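Local coordinates for LP04448p (Drosophila melanogaster, PDB 2QK2), which probably binds tubulin through TOG domains built of HEAT repeats, and so takes part in plus-end tracking and microtubule growth, at residues 115-126 / 152-160; 57-65 / 77-85. All coordinates share one frame; numbering follows the deposited sequence.

Contact 1 (115-126 / 152-160); sequences VTALREAIDAIY and ETALFIARA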
# COMPACT_ATOMS: atom_id res chain seq x y z
N VAL A 115 10.65 -4.39 -0.62
CA VAL A 115 9.31 -4.86 -0.28
C VAL A 115 8.77 -4.14 0.95
O VAL A 115 7.62 -3.68 0.96
CB VAL A 115 9.30 -6.40 -0.05
CG1 VAL A 115 7.93 -6.84 0.47
CG2 VAL A 115 9.60 -7.13 -1.36
N THR A 116 9.59 -4.02 1.99
CA THR A 116 9.17 -3.34 3.21
C THR A 116 8.78 -1.88 2.93
O THR A 116 7.75 -1.41 3.41
CB THR A 116 10.29 -3.37 4.26
OG1 THR A 116 10.58 -4.72 4.61
CG2 THR A 116 9.87 -2.61 5.52
N ALA A 117 9.60 -1.19 2.15
CA ALA A 117 9.33 0.21 1.81
C ALA A 117 8.07 0.33 0.96
O ALA A 117 7.26 1.24 1.16
CB ALA A 117 10.53 0.81 1.07
N LEU A 118 7.88 -0.59 0.01
CA LEU A 118 6.70 -0.55 -0.84
C LEU A 118 5.44 -0.78 -0.01
O LEU A 118 4.43 -0.10 -0.21
CB LEU A 118 6.78 -1.62 -1.94
CG LEU A 118 7.81 -1.41 -3.05
CD1 LEU A 118 7.76 -2.58 -4.02
CD2 LEU A 118 7.53 -0.11 -3.77
N ARG A 119 5.49 -1.74 0.91
CA ARG A 119 4.34 -2.02 1.77
C ARG A 119 4.00 -0.77 2.59
O ARG A 119 2.84 -0.37 2.67
CB ARG A 119 4.64 -3.17 2.73
CG ARG A 119 4.70 -4.54 2.07
CD ARG A 119 4.97 -5.63 3.12
NE ARG A 119 5.06 -6.95 2.51
CZ ARG A 119 5.43 -8.04 3.17
NH1 ARG A 119 5.75 -7.97 4.46
NH2 ARG A 119 5.51 -9.21 2.54
N GLU A 120 5.01 -0.16 3.19
CA GLU A 120 4.78 1.04 3.99
C GLU A 120 4.12 2.12 3.15
O GLU A 120 3.18 2.78 3.59
CB GLU A 120 6.10 1.58 4.54
CG GLU A 120 6.66 0.79 5.69
CD GLU A 120 7.94 1.39 6.22
OE1 GLU A 120 7.95 2.62 6.49
OE2 GLU A 120 8.94 0.65 6.36
N ALA A 121 4.62 2.30 1.93
CA ALA A 121 4.09 3.31 1.04
C ALA A 121 2.64 3.05 0.65
O ALA A 121 1.79 3.92 0.82
CB ALA A 121 4.96 3.43 -0.22
N ILE A 122 2.36 1.86 0.13
CA ILE A 122 0.99 1.58 -0.27
C ILE A 122 0.02 1.57 0.91
O ILE A 122 -1.14 1.96 0.77
CB ILE A 122 0.88 0.27 -1.10
CG1 ILE A 122 -0.45 0.25 -1.86
CG2 ILE A 122 0.98 -0.96 -0.20
CD1 ILE A 122 -0.52 -0.80 -2.93
N ASP A 123 0.50 1.17 2.09
CA ASP A 123 -0.35 1.16 3.28
C ASP A 123 -0.71 2.59 3.71
O ASP A 123 -1.86 2.89 4.03
CB ASP A 123 0.34 0.42 4.44
CG ASP A 123 0.37 -1.11 4.24
OD1 ASP A 123 -0.17 -1.61 3.24
OD2 ASP A 123 0.93 -1.80 5.11
N ALA A 124 0.29 3.47 3.73
CA ALA A 124 0.06 4.86 4.12
C ALA A 124 -0.88 5.52 3.11
O ALA A 124 -1.75 6.30 3.48
CB ALA A 124 1.39 5.62 4.19
N ILE A 125 -0.71 5.19 1.84
CA ILE A 125 -1.55 5.75 0.80
C ILE A 125 -2.99 5.26 0.91
O ILE A 125 -3.94 6.02 0.68
CB ILE A 125 -0.96 5.43 -0.59
CG1 ILE A 125 0.38 6.15 -0.75
CG2 ILE A 125 -1.94 5.84 -1.69
CD1 ILE A 125 1.04 5.95 -2.10
N TYR A 126 -3.15 3.99 1.28
CA TYR A 126 -4.49 3.42 1.42
C TYR A 126 -5.33 4.23 2.41
O TYR A 126 -6.53 4.44 2.20
CB TYR A 126 -4.42 1.97 1.90
CG TYR A 126 -5.78 1.37 2.16
CD1 TYR A 126 -6.66 1.13 1.11
CD2 TYR A 126 -6.21 1.10 3.46
CE1 TYR A 126 -7.95 0.64 1.34
CE2 TYR A 126 -7.50 0.60 3.71
CZ TYR A 126 -8.36 0.38 2.64
OH TYR A 126 -9.65 -0.08 2.85
N GLU A 152 1.81 -10.18 -2.81
CA GLU A 152 1.86 -8.89 -2.11
C GLU A 152 0.56 -8.12 -2.26
O GLU A 152 0.19 -7.34 -1.39
CB GLU A 152 3.03 -8.05 -2.61
CG GLU A 152 4.42 -8.57 -2.19
CD GLU A 152 4.64 -8.57 -0.68
OE1 GLU A 152 4.18 -7.62 -0.00
OE2 GLU A 152 5.28 -9.52 -0.17
N THR A 153 -0.15 -8.34 -3.37
CA THR A 153 -1.42 -7.65 -3.57
C THR A 153 -2.42 -8.22 -2.55
O THR A 153 -3.15 -7.48 -1.91
CB THR A 153 -1.97 -7.85 -5.00
OG1 THR A 153 -1.06 -7.28 -5.95
CG2 THR A 153 -3.33 -7.16 -5.15
N ALA A 154 -2.42 -9.55 -2.40
CA ALA A 154 -3.33 -10.19 -1.45
C ALA A 154 -2.99 -9.77 -0.03
O ALA A 154 -3.88 -9.55 0.78
CB ALA A 154 -3.25 -11.72 -1.58
N LEU A 155 -1.70 -9.67 0.28
CA LEU A 155 -1.28 -9.26 1.62
C LEU A 155 -1.65 -7.80 1.86
O LEU A 155 -2.00 -7.40 2.98
CB LEU A 155 0.22 -9.47 1.79
CG LEU A 155 0.68 -10.94 1.82
CD1 LEU A 155 2.20 -11.00 1.87
CD2 LEU A 155 0.07 -11.64 3.03
N PHE A 156 -1.58 -6.99 0.80
CA PHE A 156 -1.96 -5.58 0.91
C PHE A 156 -3.44 -5.50 1.31
O PHE A 156 -3.82 -4.72 2.17
CB PHE A 156 -1.74 -4.87 -0.43
CG PHE A 156 -2.51 -3.57 -0.56
CD1 PHE A 156 -2.26 -2.51 0.30
CD2 PHE A 156 -3.49 -3.43 -1.54
CE1 PHE A 156 -2.98 -1.32 0.19
CE2 PHE A 156 -4.22 -2.25 -1.66
CZ PHE A 156 -3.96 -1.19 -0.79
N ILE A 157 -4.26 -6.32 0.67
CA ILE A 157 -5.69 -6.37 0.97
C ILE A 157 -5.93 -6.78 2.43
O ILE A 157 -6.78 -6.20 3.12
CB ILE A 157 -6.41 -7.36 0.02
CG1 ILE A 157 -6.35 -6.81 -1.42
CG2 ILE A 157 -7.85 -7.57 0.46
CD1 ILE A 157 -6.88 -7.77 -2.46
N ALA A 158 -5.16 -7.76 2.90
CA ALA A 158 -5.29 -8.22 4.28
C ALA A 158 -5.00 -7.09 5.27
O ALA A 158 -5.79 -6.82 6.17
CB ALA A 158 -4.34 -9.40 4.54
N ARG A 159 -3.85 -6.43 5.09
CA ARG A 159 -3.50 -5.33 5.99
C ARG A 159 -4.52 -4.20 5.87
O ARG A 159 -4.93 -3.61 6.87
CB ARG A 159 -2.09 -4.81 5.67
CG ARG A 159 -0.98 -5.84 5.86
CD ARG A 159 0.41 -5.19 5.84
NE ARG A 159 0.64 -4.41 4.62
CZ ARG A 159 1.00 -4.92 3.44
NH1 ARG A 159 1.18 -6.23 3.29
NH2 ARG A 159 1.16 -4.11 2.40
N ALA A 160 -4.94 -3.90 4.65
CA ALA A 160 -5.93 -2.84 4.42
C ALA A 160 -7.24 -3.12 5.17
O ALA A 160 -7.80 -2.24 5.83
CB ALA A 160 -6.21 -2.69 2.93
O HOH W 1 -2.88 -1.82 3.61
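Two salt bridges, Arg-119 to Glu-152 and Arg-159 to Asp-123, lie along one flank of a helix-helix contact whose other flank is aromatic, near the centre of the TOG domain. Helices 112-126 and 147-161 pack side by side in this all-helical HEAT-repeat domain and run in similar directions, at 45°. Arg-119 is extended from CG to NE and takes the carboxylate of Glu-152 side-on: NE meets OE1 at 2.7 Å and NH2 meets OE2 at 2.7 Å. Both groups are nearly coplanar, with the oxygens approached on their syn sides, so this two-bond grip fixes the rotation of both groups. Arg-159 is bent at chi3 (-55°), which turns its guanidinium against Asp-123; NE reaches OD2 at 2.7 Å, while NH2 reaches OD1 at 3.0 Å from well out of the carboxylate plane. The methylene CD of Arg-119 lies over one face of the Arg-159 guanidinium. The two arginines are thus close, and their separate carboxylates probably offset the like charges. A water donates to Asp-123 OD1.

On the buried flank, Ile-122 CD1 sits over the centre of the Phe-156 ring, 3.9 Å from its centroid. Phe-156 in turn points an edge at the face of Tyr-126, the planes standing at 87°, and Ala-160 CB packs on the tyrosine 3.7 Å from the ring centroid. The hydroxyl of Tyr-126 is hydrogen-bonded to Thr-164. Ile-122 also touches Leu-104 of helix 93-105, Ala-124 packs on helix 71-88, and Leu-155 leans on helix 190-207.

Contact 2 (57-65 / 77-85); sequences LVSALKKVI and AGKCLALLA
Leu-61 is the knob of this buried, wholly apolar interface: its side chain fits into a hole formed by Ala-77, Cys-80, Leu-81 and Leu-84. With CG of the leucine beside its own backbone N (chi1 -68°), both methyls reach Cys-80 CB at 4.1 Å. CD1 of Leu-61 also lies against the backbone of the other helix, 3.8 Å from Leu-81 N.

Small residues, Ala-77 and Gly-78, allow close approach at the start of 77-85. Ala-77 points its single methyl at segment 57-65, where CB meets Val-64 CG1 at 3.5 Å and also touches Ile-65 CG1. Next to it Gly-78 has no side chain, and the extended end of Ile-65 lies on the bare backbone, its CD1 3.7 Å from Gly-78 CA. The two short segments come within 9.1 Å of each other, axis to axis, and run at 148°, an antiparallel hairpin of helices 55-67 and 71-88 joined by a tight turn. Antiparallel packing of consecutive helices is characteristic of the HEAT-repeat solenoid from which TOG domains are built.

Branched side chains close the rest of the interface by methyl-to-methyl contact. Ile-65 CD1 meets Leu-81 CD2 at 3.8 Å, the two side chains crossing nearly at right angles. Farther from the turn, Leu-84 CD2 touches both Val-58 CG2, at 3.8 Å, and Leu-57 CD2; Leu-57 and Leu-84 lie alongside each other, pointing opposite ways. Beyond the pair, Leu-57 and Cys-80 both touch Leu-39 of helix 29-45, and Val-58 packs on Cys-99 of helix 93-105.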
# COMPACT_ATOMS: atom_id res chain seq x y z
N LEU A 57 6.34 16.42 -6.65
CA LEU A 57 7.11 15.57 -5.76
C LEU A 57 6.66 14.11 -5.88
O LEU A 57 7.48 13.20 -5.98
CB LEU A 57 6.98 16.05 -4.30
CG LEU A 57 7.72 15.21 -3.26
CD1 LEU A 57 9.19 15.05 -3.66
CD2 LEU A 57 7.59 15.85 -1.89
N VAL A 58 5.35 13.89 -5.87
CA VAL A 58 4.83 12.53 -5.99
C VAL A 58 5.26 11.89 -7.32
O VAL A 58 5.65 10.72 -7.37
CB VAL A 58 3.28 12.51 -5.87
CG1 VAL A 58 2.74 11.08 -6.12
CG2 VAL A 58 2.87 12.98 -4.47
N SER A 59 5.20 12.67 -8.39
CA SER A 59 5.60 12.17 -9.70
C SER A 59 7.09 11.80 -9.69
O SER A 59 7.49 10.77 -10.23
CB SER A 59 5.33 13.23 -10.77
OG SER A 59 5.67 12.74 -12.06
N ALA A 60 7.92 12.65 -9.07
CA ALA A 60 9.36 12.39 -9.00
C ALA A 60 9.63 11.09 -8.23
O ALA A 60 10.46 10.28 -8.65
CB ALA A 60 10.08 13.57 -8.33
N LEU A 61 8.95 10.91 -7.11
CA LEU A 61 9.13 9.70 -6.32
C LEU A 61 8.67 8.47 -7.08
O LEU A 61 9.34 7.44 -7.08
CB LEU A 61 8.39 9.81 -4.98
CG LEU A 61 8.97 10.85 -4.02
CD1 LEU A 61 8.12 10.91 -2.76
CD2 LEU A 61 10.42 10.49 -3.67
N LYS A 62 7.52 8.57 -7.75
CA LYS A 62 7.00 7.45 -8.53
C LYS A 62 7.99 7.05 -9.62
O LYS A 62 8.19 5.87 -9.89
CB LYS A 62 5.66 7.79 -9.18
CG LYS A 62 4.52 8.03 -8.21
CD LYS A 62 3.21 7.44 -8.73
CE LYS A 62 2.85 7.98 -10.11
NZ LYS A 62 2.41 9.39 -10.08
N LYS A 63 8.60 8.05 -10.25
CA LYS A 63 9.56 7.78 -11.32
C LYS A 63 10.73 6.96 -10.78
O LYS A 63 11.16 5.99 -11.41
CB LYS A 63 10.06 9.09 -11.93
CG LYS A 63 11.12 8.92 -13.00
CD LYS A 63 11.35 10.22 -13.76
CE LYS A 63 12.55 10.12 -14.71
NZ LYS A 63 13.85 10.12 -13.96
N VAL A 64 11.24 7.34 -9.60
CA VAL A 64 12.35 6.60 -9.01
C VAL A 64 11.89 5.19 -8.70
O VAL A 64 12.56 4.22 -9.05
CB VAL A 64 12.84 7.25 -7.68
CG1 VAL A 64 13.92 6.38 -7.04
CG2 VAL A 64 13.39 8.65 -7.95
N ILE A 65 10.75 5.07 -8.03
CA ILE A 65 10.23 3.76 -7.65
C ILE A 65 10.04 2.82 -8.83
O ILE A 65 10.46 1.66 -8.79
CB ILE A 65 8.90 3.90 -6.88
CG1 ILE A 65 9.17 4.53 -5.51
CG2 ILE A 65 8.22 2.53 -6.73
CD1 ILE A 65 7.92 4.94 -4.74
N ALA A 77 12.96 5.99 -2.07
CA ALA A 77 11.84 6.69 -2.68
C ALA A 77 10.52 6.14 -2.12
O ALA A 77 9.56 6.89 -1.91
CB ALA A 77 11.88 6.54 -4.20
N GLY A 78 10.47 4.84 -1.88
CA GLY A 78 9.27 4.23 -1.32
C GLY A 78 9.04 4.76 0.09
O GLY A 78 7.93 5.13 0.45
N LYS A 79 10.11 4.81 0.88
CA LYS A 79 10.03 5.30 2.25
C LYS A 79 9.55 6.76 2.26
O LYS A 79 8.63 7.12 3.00
CB LYS A 79 11.40 5.20 2.92
CG LYS A 79 11.41 5.65 4.38
CD LYS A 79 10.55 4.74 5.22
CE LYS A 79 10.60 5.12 6.69
NZ LYS A 79 9.77 4.18 7.51
N CYS A 80 10.16 7.59 1.42
CA CYS A 80 9.76 9.00 1.34
C CYS A 80 8.28 9.14 0.97
O CYS A 80 7.58 10.00 1.50
CB CYS A 80 10.61 9.74 0.31
SG CYS A 80 12.29 10.13 0.86
N LEU A 81 7.81 8.30 0.05
CA LEU A 81 6.42 8.36 -0.39
C LEU A 81 5.50 8.00 0.78
O LEU A 81 4.44 8.62 0.97
CB LEU A 81 6.19 7.41 -1.56
CG LEU A 81 4.81 7.47 -2.24
CD1 LEU A 81 4.53 8.88 -2.74
CD2 LEU A 81 4.77 6.48 -3.39
N ALA A 82 5.91 7.02 1.57
CA ALA A 82 5.14 6.59 2.73
C ALA A 82 5.04 7.72 3.75
O ALA A 82 3.96 8.02 4.25
CB ALA A 82 5.80 5.37 3.38
N LEU A 83 6.17 8.37 4.04
CA LEU A 83 6.17 9.46 5.01
C LEU A 83 5.36 10.64 4.50
O LEU A 83 4.69 11.33 5.27
CB LEU A 83 7.61 9.90 5.32
CG LEU A 83 8.49 8.84 6.00
CD1 LEU A 83 9.93 9.32 6.07
CD2 LEU A 83 7.96 8.54 7.39
N LEU A 84 5.42 10.88 3.19
CA LEU A 84 4.67 11.97 2.60
C LEU A 84 3.17 11.69 2.74
O LEU A 84 2.39 12.56 3.14
CB LEU A 84 5.04 12.13 1.12
CG LEU A 84 4.31 13.21 0.31
CD1 LEU A 84 4.62 14.59 0.88
CD2 LEU A 84 4.74 13.13 -1.15
N ALA A 85 2.76 10.46 2.42
CA ALA A 85 1.35 10.10 2.52
C ALA A 85 0.87 10.18 3.97
O ALA A 85 -0.26 10.58 4.23
CB ALA A 85 1.13 8.70 1.96

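Along the chain contact 2 comes wholly before contact 1; their centres lie about 14 Å apart. Contact 2 joins two consecutive antiparallel helices, whereas contact 1 joins helices 112-126 and 147-161, which run in similar directions with helix 131-141 between them in sequence. The two meet directly where helix 71-88 lies against helix 112-126: Ala-121 and Ala-124 bring their methyls onto backbone oxygens of Gly-78 and Ala-82, and Lys-79 NZ forms a salt bridge with Glu-120 OE1 at 2.6 Å. Helix 93-105 touches both contacts. Together they build a continuous run of layers, consistent with an elongated, paddle-like TOG domain that probably binds tubulin.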